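PDB 3QIT: polyketide synthase from Lyngbya majuscula 19L, which probably releases the finished polyketide chain by thioester hydrolysis, coupled to decarboxylation and sulfate elimination that form the terminal alkene of curacin A. Local coordinates for residues Q38-Q43 with I184-I189; D60-H64 with T80-I85; M72-Y76 with D202-R206. One frame throughout, in Å; residues are numbered along the deposited sequence.

Interaction 1: residues Q38-Q43 with I184-I189; sequences QGLAWQ and ILAQRI
L40 is the apolar centre. Its tp side chain points at helix 179-188, with L40 CD2 3.6 Å from I184 CG2 and L40 CG 3.9 Å from L185 CD2. The backbones are closest at L40 and L185, whose CA atoms lie 6.8 Å apart. L185 (mt) turns its end inward, and A41 CB lies 4.4 Å from L185 CD2. Residues 39-42 form a 3-10 turn. Residues 184-188 are the last turn of the helix, and I189 leaves helical geometry. R188 runs out extended, its CD 3.6 Å from L40 CD2. The polar edge is Q38 (chi1 p, chi2 t). R188 NH1 donates to Q38 OE1 at 2.9 Å, and Q38 NE2 donates to L185 O at 3.2 Å. The Q38 amide thus bonds both the R188 side chain and the last helical turn. R188 also salt-bridges D60 and E6. This packs the loop after strand 28-32 against a probable lid insertion. W42 faces the other way, onto strand 97-102, while L185 and A186 rest on helix 163-173.

Interaction 2: residues D60-H64 with T80-I85; sequences DLFGH and TFLAQI
This is a buried loop-to-helix contact just after strand 55-59, an inner strand of the central sheet. Q84 of helix 78-91 bonds the loop that leaves that strand. Residues 80-85 are regular helix. Residues 61-64 form a type II beta turn closed by H64 N to L61 O at 2.9 Å, with G63 at phi 79°, a value that favours glycine. The backbones come closest at L61 and F81, with CA atoms 6.6 Å apart. Q84 extends (tt) toward the loop and its amide bonds backbone on both sides of L61. Q84 NE2 donates to D60 O at 2.8 Å, and F62 N donates to Q84 OE1 at 2.9 Å. The F62 ring (chi1 m) lies with one face over Q84 CD, and its CD2 is 4.1 Å from T80 CG2. The F81 ring edge meets F62 O, with F81 CE1 at 3.4 Å. F81 CE1 is also 3.9 Å from L61 CB. H64 ND1 donates to the same F62 O at 3.0 Å. L61 CD2 reaches I85 CD1 at 4.3 Å, and L61 also packs on M104, beside the probable nucleophile elbow. F62 and T80 touch M72 of the second subunit. A type II turn with glycine at G63, in a D-L-F-G-H loop directly after a strand, is familiar in the alpha/beta hydrolase fold.

Interaction 3: residues M72-Y76 with D202-R206; sequences MVTSY and DAIIR
Y76 is the main bump. Its ring (chi1 m) fits a hollow made by D202, I204 and I205. I205 supports one face by a CH-pi contact, its CG1 4.2 Å from the ring centroid of Y76 and 13° off the normal. I205 CD1 also lies 3.8 Å from Y76 CE1. I204 CG2 meets Y76 CE2 at 3.6 Å. Next to it, V73 (chi1 t) makes a second, smaller bump, with CG1 3.5 Å from I204 CG1. I204 (chi1 t, chi2 p) therefore touches both Y76 and V73. The backbones stay apart, with CA atoms of V73 and I204 at 7.4 Å and those of Y76 and I205 at 7.8 Å. Residues 73-75 form a 3-10 turn. The opposing 203-205 have helical angles, and D202 starts them with an Asx turn, its OD1 accepting from I204 N at 3.2 Å. V73 also packs on helix 140-151, and S75 meets its counterpart S75 of the second subunit. At the tip of the ring, Y76 OH donates to D202 OD2 at 2.6 Å and also bonds L70 N. The short phenol-to-carboxylate hydrogen bond implies that polar bonding fixes the ring tip while I205 packs on one face and I204 touches CE2.

Along the chain the segments run 38-43, 60-64, 72-76, 80-85, 184-189 and 202-206. Interaction 2 lies within the span of interaction 1, and interaction 3 crosses both. Centres of interactions 1 and 2 are about 16 Å apart, 2 and 3 about 11 Å, and 1 and 3 about 20 Å. D60 joins interactions 1 and 2 through R188 and G39. T80 and G63 join 2 and 3 through S75 and D202. Residues 184-189 and 202-206 belong to the insertion between strands 120-126 and 234-239, consistent with a lid. Interactions 1 and 3 tie that insertion to core loops, and interaction 2 joins one such loop to helix 78-91. Interactions 2 and 3 also touch the second subunit.

Interaction 1: residues Q38-Q43 with I184-I189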
loop_
_atom_site.group_PDB
_atom_site.type_symbol
_atom_site.label_atom_id
_atom_site.label_comp_id
_atom_site.label_asym_id
_atom_site.label_seq_id
_atom_site.Cartn_x
_atom_site.Cartn_y
_atom_site.Cartn_z
ATOM N N GLN B 38 -19.796 2.500 -7.398
ATOM C CA GLN B 38 -19.241 2.862 -8.704
ATOM C C GLN B 38 -19.696 4.276 -9.004
ATOM O O GLN B 38 -20.619 4.779 -8.361
ATOM C CB GLN B 38 -19.778 1.914 -9.803
ATOM C CG GLN B 38 -21.297 1.815 -9.832
ATOM C CD GLN B 38 -21.802 0.925 -10.952
ATOM O OE1 GLN B 38 -21.355 1.023 -12.095
ATOM N NE2 GLN B 38 -22.727 0.032 -10.619
ATOM N N GLY B 39 -19.048 4.920 -9.959
ATOM C CA GLY B 39 -19.390 6.328 -10.258
ATOM C C GLY B 39 -20.823 6.514 -10.691
ATOM O O GLY B 39 -21.463 7.516 -10.337
ATOM N N LEU B 40 -21.359 5.517 -11.398
ATOM C CA LEU B 40 -22.748 5.553 -11.847
ATOM C C LEU B 40 -23.757 5.632 -10.693
ATOM O O LEU B 40 -24.844 6.130 -10.895
ATOM C CB LEU B 40 -23.046 4.363 -12.768
ATOM C CG LEU B 40 -24.474 4.138 -13.254
ATOM C CD1 LEU B 40 -24.965 5.277 -14.116
ATOM C CD2 LEU B 40 -24.582 2.834 -13.992
ATOM N N ALA B 41 -23.365 5.234 -9.477
ATOM C CA ALA B 41 -24.279 5.283 -8.331
ATOM C C ALA B 41 -24.700 6.722 -7.994
ATOM O O ALA B 41 -25.665 6.926 -7.271
ATOM C CB ALA B 41 -23.630 4.591 -7.075
ATOM N N TRP B 42 -23.955 7.701 -8.517
ATOM C CA TRP B 42 -24.258 9.114 -8.290
ATOM C C TRP B 42 -25.286 9.661 -9.251
ATOM O O TRP B 42 -25.635 10.829 -9.145
ATOM C CB TRP B 42 -22.978 9.962 -8.417
ATOM C CG TRP B 42 -22.057 9.817 -7.225
ATOM C CD1 TRP B 42 -20.900 9.095 -7.172
ATOM C CD2 TRP B 42 -22.261 10.368 -5.919
ATOM N NE1 TRP B 42 -20.347 9.191 -5.907
ATOM C CE2 TRP B 42 -21.169 9.965 -5.121
ATOM C CE3 TRP B 42 -23.261 11.180 -5.349
ATOM C CZ2 TRP B 42 -21.029 10.357 -3.771
ATOM C CZ3 TRP B 42 -23.122 11.570 -4.007
ATOM C CH2 TRP B 42 -22.020 11.144 -3.227
ATOM N N GLN B 43 -25.786 8.839 -10.175
ATOM C CA GLN B 43 -26.599 9.385 -11.284
ATOM C C GLN B 43 -27.820 10.190 -10.833
ATOM O O GLN B 43 -28.139 11.233 -11.423
ATOM C CB GLN B 43 -27.038 8.266 -12.225
ATOM C CG GLN B 43 -27.906 8.783 -13.380
ATOM C CD GLN B 43 -27.771 7.941 -14.613
ATOM O OE1 GLN B 43 -26.856 8.135 -15.399
ATOM N NE2 GLN B 43 -28.694 7.019 -14.809
ATOM N N ILE B 184 -29.829 -0.692 -14.200
ATOM C CA ILE B 184 -28.770 0.106 -14.802
ATOM C C ILE B 184 -27.386 -0.116 -14.098
ATOM O O ILE B 184 -26.328 -0.283 -14.756
ATOM C CB ILE B 184 -29.249 1.596 -14.809
ATOM C CG1 ILE B 184 -30.275 1.768 -15.951
ATOM C CG2 ILE B 184 -28.090 2.575 -14.923
ATOM C CD1 ILE B 184 -31.141 3.019 -15.844
ATOM N N LEU B 185 -27.412 -0.142 -12.776
ATOM C CA LEU B 185 -26.187 -0.355 -11.974
ATOM C C LEU B 185 -25.621 -1.760 -12.206
ATOM O O LEU B 185 -24.455 -1.909 -12.520
ATOM C CB LEU B 185 -26.503 -0.155 -10.506
ATOM C CG LEU B 185 -26.754 1.310 -10.126
ATOM C CD1 LEU B 185 -27.430 1.363 -8.750
ATOM C CD2 LEU B 185 -25.464 2.080 -10.125
ATOM N N ALA B 186 -26.491 -2.770 -12.136
ATOM C CA ALA B 186 -26.053 -4.171 -12.330
ATOM C C ALA B 186 -25.507 -4.427 -13.739
ATOM O O ALA B 186 -24.534 -5.154 -13.907
ATOM C CB ALA B 186 -27.202 -5.147 -12.010
ATOM N N GLN B 187 -26.187 -3.872 -14.753
ATOM C CA GLN B 187 -25.754 -3.872 -16.143
ATOM C C GLN B 187 -24.307 -3.436 -16.291
ATOM O O GLN B 187 -23.530 -4.071 -17.004
ATOM C CB GLN B 187 -26.694 -2.895 -16.899
ATOM C CG GLN B 187 -26.487 -2.630 -18.377
ATOM C CD GLN B 187 -27.615 -1.707 -18.928
ATOM O OE1 GLN B 187 -27.698 -0.531 -18.579
ATOM N NE2 GLN B 187 -28.475 -2.254 -19.772
ATOM N N ARG B 188 -23.922 -2.400 -15.554
ATOM C CA ARG B 188 -22.585 -1.857 -15.683
ATOM C C ARG B 188 -21.510 -2.744 -15.031
ATOM O O ARG B 188 -20.371 -2.794 -15.494
ATOM C CB ARG B 188 -22.530 -0.428 -15.130
ATOM C CG ARG B 188 -21.214 0.268 -15.419
ATOM C CD ARG B 188 -21.366 1.774 -15.343
ATOM N NE ARG B 188 -20.111 2.454 -15.679
ATOM C CZ ARG B 188 -19.166 2.826 -14.810
ATOM N NH1 ARG B 188 -19.298 2.562 -13.518
ATOM N NH2 ARG B 188 -18.074 3.462 -15.250
ATOM N N ILE B 189 -21.892 -3.443 -13.967
ATOM C CA ILE B 189 -20.915 -4.177 -13.158
ATOM C C ILE B 189 -21.140 -5.675 -13.124
ATOM O O ILE B 189 -20.794 -6.328 -12.151
ATOM C CB ILE B 189 -20.778 -3.612 -11.730
ATOM C CG1 ILE B 189 -22.133 -3.566 -10.982
ATOM C CG2 ILE B 189 -20.050 -2.230 -11.790
ATOM C CD1 ILE B 189 -21.945 -3.387 -9.441
#

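Interaction 2: residues D60-H64 with T80-I85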
loop_
_atom_site.group_PDB
_atom_site.type_symbol
_atom_site.label_atom_id
_atom_site.label_comp_id
_atom_site.label_asym_id
_atom_site.label_seq_id
_atom_site.Cartn_x
_atom_site.Cartn_y
_atom_site.Cartn_z
ATOM N N ASP B 60 -14.655 6.016 -10.997
ATOM C CA ASP B 60 -14.710 4.695 -10.381
ATOM C C ASP B 60 -13.378 4.517 -9.626
ATOM O O ASP B 60 -12.287 4.643 -10.211
ATOM C CB ASP B 60 -14.798 3.591 -11.451
ATOM C CG ASP B 60 -16.158 3.510 -12.159
ATOM O OD1 ASP B 60 -17.225 3.709 -11.546
ATOM O OD2 ASP B 60 -16.152 3.208 -13.375
ATOM N N LEU B 61 -13.424 4.177 -8.350
ATOM C CA LEU B 61 -12.190 3.867 -7.630
ATOM C C LEU B 61 -11.574 2.604 -8.230
ATOM O O LEU B 61 -12.310 1.788 -8.810
ATOM C CB LEU B 61 -12.482 3.708 -6.134
ATOM C CG LEU B 61 -12.979 4.970 -5.424
ATOM C CD1 LEU B 61 -13.339 4.631 -3.973
ATOM C CD2 LEU B 61 -11.920 6.103 -5.507
ATOM N N PHE B 62 -10.249 2.439 -8.141
ATOM C CA PHE B 62 -9.628 1.220 -8.707
ATOM C C PHE B 62 -10.295 -0.021 -8.133
ATOM O O PHE B 62 -10.707 -0.038 -6.964
ATOM C CB PHE B 62 -8.121 1.155 -8.437
ATOM C CG PHE B 62 -7.293 2.080 -9.319
ATOM C CD1 PHE B 62 -7.420 2.058 -10.708
ATOM C CD2 PHE B 62 -6.375 2.937 -8.741
ATOM C CE1 PHE B 62 -6.629 2.949 -11.525
ATOM C CE2 PHE B 62 -5.586 3.795 -9.526
ATOM C CZ PHE B 62 -5.718 3.800 -10.918
ATOM N N GLY B 63 -10.458 -1.031 -8.983
ATOM C CA GLY B 63 -11.175 -2.248 -8.611
ATOM C C GLY B 63 -12.698 -2.163 -8.619
ATOM O O GLY B 63 -13.363 -3.160 -8.368
ATOM N N HIS B 64 -13.249 -0.979 -8.899
ATOM C CA HIS B 64 -14.703 -0.756 -8.867
ATOM C C HIS B 64 -15.156 -0.339 -10.257
ATOM O O HIS B 64 -14.370 0.188 -11.045
ATOM C CB HIS B 64 -15.048 0.413 -7.933
ATOM C CG HIS B 64 -14.790 0.138 -6.479
ATOM N ND1 HIS B 64 -13.523 0.068 -5.934
ATOM C CD2 HIS B 64 -15.651 -0.051 -5.454
ATOM C CE1 HIS B 64 -13.614 -0.159 -4.632
ATOM N NE2 HIS B 64 -14.897 -0.251 -4.317
ATOM N N THR B 80 -3.356 4.534 -2.057
ATOM C CA THR B 80 -3.618 4.344 -3.481
ATOM C C THR B 80 -4.879 5.070 -3.941
ATOM O O THR B 80 -4.844 5.798 -4.934
ATOM C CB THR B 80 -3.713 2.854 -3.837
ATOM O OG1 THR B 80 -2.417 2.257 -3.679
ATOM C CG2 THR B 80 -4.221 2.668 -5.272
ATOM N N PHE B 81 -6.000 4.894 -3.229
ATOM C CA PHE B 81 -7.207 5.651 -3.620
ATOM C C PHE B 81 -7.008 7.158 -3.529
ATOM O O PHE B 81 -7.541 7.919 -4.363
ATOM C CB PHE B 81 -8.432 5.237 -2.786
ATOM C CG PHE B 81 -8.862 3.795 -3.005
ATOM C CD1 PHE B 81 -8.959 3.261 -4.295
ATOM C CD2 PHE B 81 -9.233 2.993 -1.929
ATOM C CE1 PHE B 81 -9.370 1.955 -4.511
ATOM C CE2 PHE B 81 -9.640 1.663 -2.130
ATOM C CZ PHE B 81 -9.716 1.141 -3.428
ATOM N N LEU B 82 -6.284 7.615 -2.510
ATOM C CA LEU B 82 -6.026 9.049 -2.383
ATOM C C LEU B 82 -5.189 9.566 -3.546
ATOM O O LEU B 82 -5.466 10.627 -4.091
ATOM C CB LEU B 82 -5.340 9.358 -1.060
ATOM C CG LEU B 82 -6.290 9.334 0.123
ATOM C CD1 LEU B 82 -5.505 9.531 1.417
ATOM C CD2 LEU B 82 -7.382 10.387 -0.034
ATOM N N ALA B 83 -4.167 8.805 -3.937
ATOM C CA ALA B 83 -3.337 9.203 -5.066
ATOM C C ALA B 83 -4.161 9.249 -6.355
ATOM O O ALA B 83 -3.913 10.079 -7.237
ATOM C CB ALA B 83 -2.115 8.231 -5.221
ATOM N N GLN B 84 -5.078 8.291 -6.506
ATOM C CA GLN B 84 -5.958 8.225 -7.656
ATOM C C GLN B 84 -6.833 9.478 -7.703
ATOM O O GLN B 84 -6.986 10.077 -8.767
ATOM C CB GLN B 84 -6.864 6.966 -7.571
ATOM C CG GLN B 84 -7.772 6.786 -8.783
ATOM C CD GLN B 84 -8.867 5.720 -8.581
ATOM O OE1 GLN B 84 -8.877 4.960 -7.596
ATOM N NE2 GLN B 84 -9.786 5.663 -9.540
ATOM N N ILE B 85 -7.445 9.833 -6.568
ATOM C CA ILE B 85 -8.283 11.058 -6.525
ATOM C C ILE B 85 -7.452 12.342 -6.812
ATOM O O ILE B 85 -7.895 13.208 -7.559
ATOM C CB ILE B 85 -9.071 11.174 -5.218
ATOM C CG1 ILE B 85 -10.081 10.038 -5.123
ATOM C CG2 ILE B 85 -9.801 12.552 -5.111
ATOM C CD1 ILE B 85 -10.595 9.801 -3.729
#

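Interaction 3: residues M72-Y76 with D202-R206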
loop_
_atom_site.group_PDB
_atom_site.type_symbol
_atom_site.label_atom_id
_atom_site.label_comp_id
_atom_site.label_asym_id
_atom_site.label_seq_id
_atom_site.Cartn_x
_atom_site.Cartn_y
_atom_site.Cartn_z
ATOM N N MET B 72 -1.691 -6.491 -8.355
ATOM C CA MET B 72 -1.103 -6.853 -7.065
ATOM C C MET B 72 -1.989 -6.371 -5.927
ATOM O O MET B 72 -2.151 -5.162 -5.725
ATOM C CB MET B 72 0.286 -6.307 -6.907
ATOM C CG MET B 72 0.977 -6.988 -5.697
ATOM S SD MET B 72 2.695 -6.844 -5.855
ATOM C CE MET B 72 2.837 -5.068 -5.971
ATOM N N VAL B 73 -2.523 -7.330 -5.177
ATOM C CA VAL B 73 -3.564 -7.072 -4.145
ATOM C C VAL B 73 -3.163 -6.037 -3.096
ATOM O O VAL B 73 -4.013 -5.296 -2.595
ATOM C CB VAL B 73 -3.917 -8.386 -3.371
ATOM C CG1 VAL B 73 -4.993 -8.109 -2.312
ATOM C CG2 VAL B 73 -4.387 -9.454 -4.320
ATOM N N THR B 74 -1.875 -6.007 -2.759
ATOM C CA THR B 74 -1.358 -5.064 -1.762
ATOM C C THR B 74 -1.420 -3.608 -2.216
ATOM O O THR B 74 -1.203 -2.687 -1.426
ATOM C CB THR B 74 0.084 -5.396 -1.337
ATOM O OG1 THR B 74 0.928 -5.476 -2.489
ATOM C CG2 THR B 74 0.123 -6.694 -0.565
ATOM N N SER B 75 -1.739 -3.419 -3.488
ATOM C CA SER B 75 -1.902 -2.081 -4.079
ATOM C C SER B 75 -3.184 -1.414 -3.608
ATOM O O SER B 75 -3.299 -0.182 -3.671
ATOM C CB SER B 75 -1.866 -2.154 -5.616
ATOM O OG SER B 75 -0.598 -2.633 -6.073
ATOM N N TYR B 76 -4.161 -2.208 -3.164
ATOM C CA TYR B 76 -5.420 -1.648 -2.653
ATOM C C TYR B 76 -5.198 -1.112 -1.245
ATOM O O TYR B 76 -4.998 -1.876 -0.281
ATOM C CB TYR B 76 -6.534 -2.704 -2.650
ATOM C CG TYR B 76 -7.054 -3.069 -4.021
ATOM C CD1 TYR B 76 -7.783 -2.156 -4.779
ATOM C CD2 TYR B 76 -6.820 -4.333 -4.560
ATOM C CE1 TYR B 76 -8.269 -2.497 -6.038
ATOM C CE2 TYR B 76 -7.288 -4.686 -5.838
ATOM C CZ TYR B 76 -7.994 -3.765 -6.567
ATOM O OH TYR B 76 -8.473 -4.164 -7.796
ATOM N N ASP B 202 -13.533 -6.004 -8.438
ATOM C CA ASP B 202 -12.495 -6.957 -7.994
ATOM C C ASP B 202 -12.911 -7.643 -6.702
ATOM O O ASP B 202 -12.960 -6.997 -5.665
ATOM C CB ASP B 202 -11.170 -6.211 -7.765
ATOM C CG ASP B 202 -9.979 -7.148 -7.646
ATOM O OD1 ASP B 202 -10.172 -8.334 -7.273
ATOM O OD2 ASP B 202 -8.840 -6.696 -7.923
ATOM N N ALA B 203 -13.144 -8.959 -6.751
ATOM C CA ALA B 203 -13.617 -9.693 -5.556
ATOM C C ALA B 203 -12.753 -9.537 -4.304
ATOM O O ALA B 203 -13.245 -9.729 -3.183
ATOM C CB ALA B 203 -13.783 -11.190 -5.887
ATOM N N ILE B 204 -11.477 -9.213 -4.477
ATOM C CA ILE B 204 -10.597 -9.076 -3.301
ATOM C C ILE B 204 -10.994 -7.896 -2.394
ATOM O O ILE B 204 -10.688 -7.904 -1.200
ATOM C CB ILE B 204 -9.107 -8.993 -3.722
ATOM C CG1 ILE B 204 -8.190 -9.426 -2.567
ATOM C CG2 ILE B 204 -8.752 -7.607 -4.247
ATOM C CD1 ILE B 204 -8.048 -10.945 -2.428
ATOM N N ILE B 205 -11.715 -6.912 -2.941
ATOM C CA ILE B 205 -12.025 -5.681 -2.230
ATOM C C ILE B 205 -13.019 -5.891 -1.094
ATOM O O ILE B 205 -13.023 -5.149 -0.114
ATOM C CB ILE B 205 -12.552 -4.601 -3.203
ATOM C CG1 ILE B 205 -11.475 -4.261 -4.229
ATOM C CG2 ILE B 205 -12.942 -3.339 -2.449
ATOM C CD1 ILE B 205 -11.924 -3.328 -5.273
ATOM N N ARG B 206 -13.886 -6.877 -1.257
ATOM C CA ARG B 206 -14.859 -7.163 -0.206
ATOM C C ARG B 206 -14.148 -7.778 1.013
ATOM O O ARG B 206 -13.954 -8.991 1.069
ATOM C CB ARG B 206 -15.949 -8.095 -0.726
ATOM C CG ARG B 206 -17.097 -8.236 0.244
ATOM C CD ARG B 206 -18.338 -8.709 -0.459
ATOM N NE ARG B 206 -19.510 -8.073 0.129
ATOM C CZ ARG B 206 -20.666 -7.915 -0.503
ATOM N NH1 ARG B 206 -21.681 -7.318 0.115
ATOM N NH2 ARG B 206 -20.799 -8.344 -1.751
#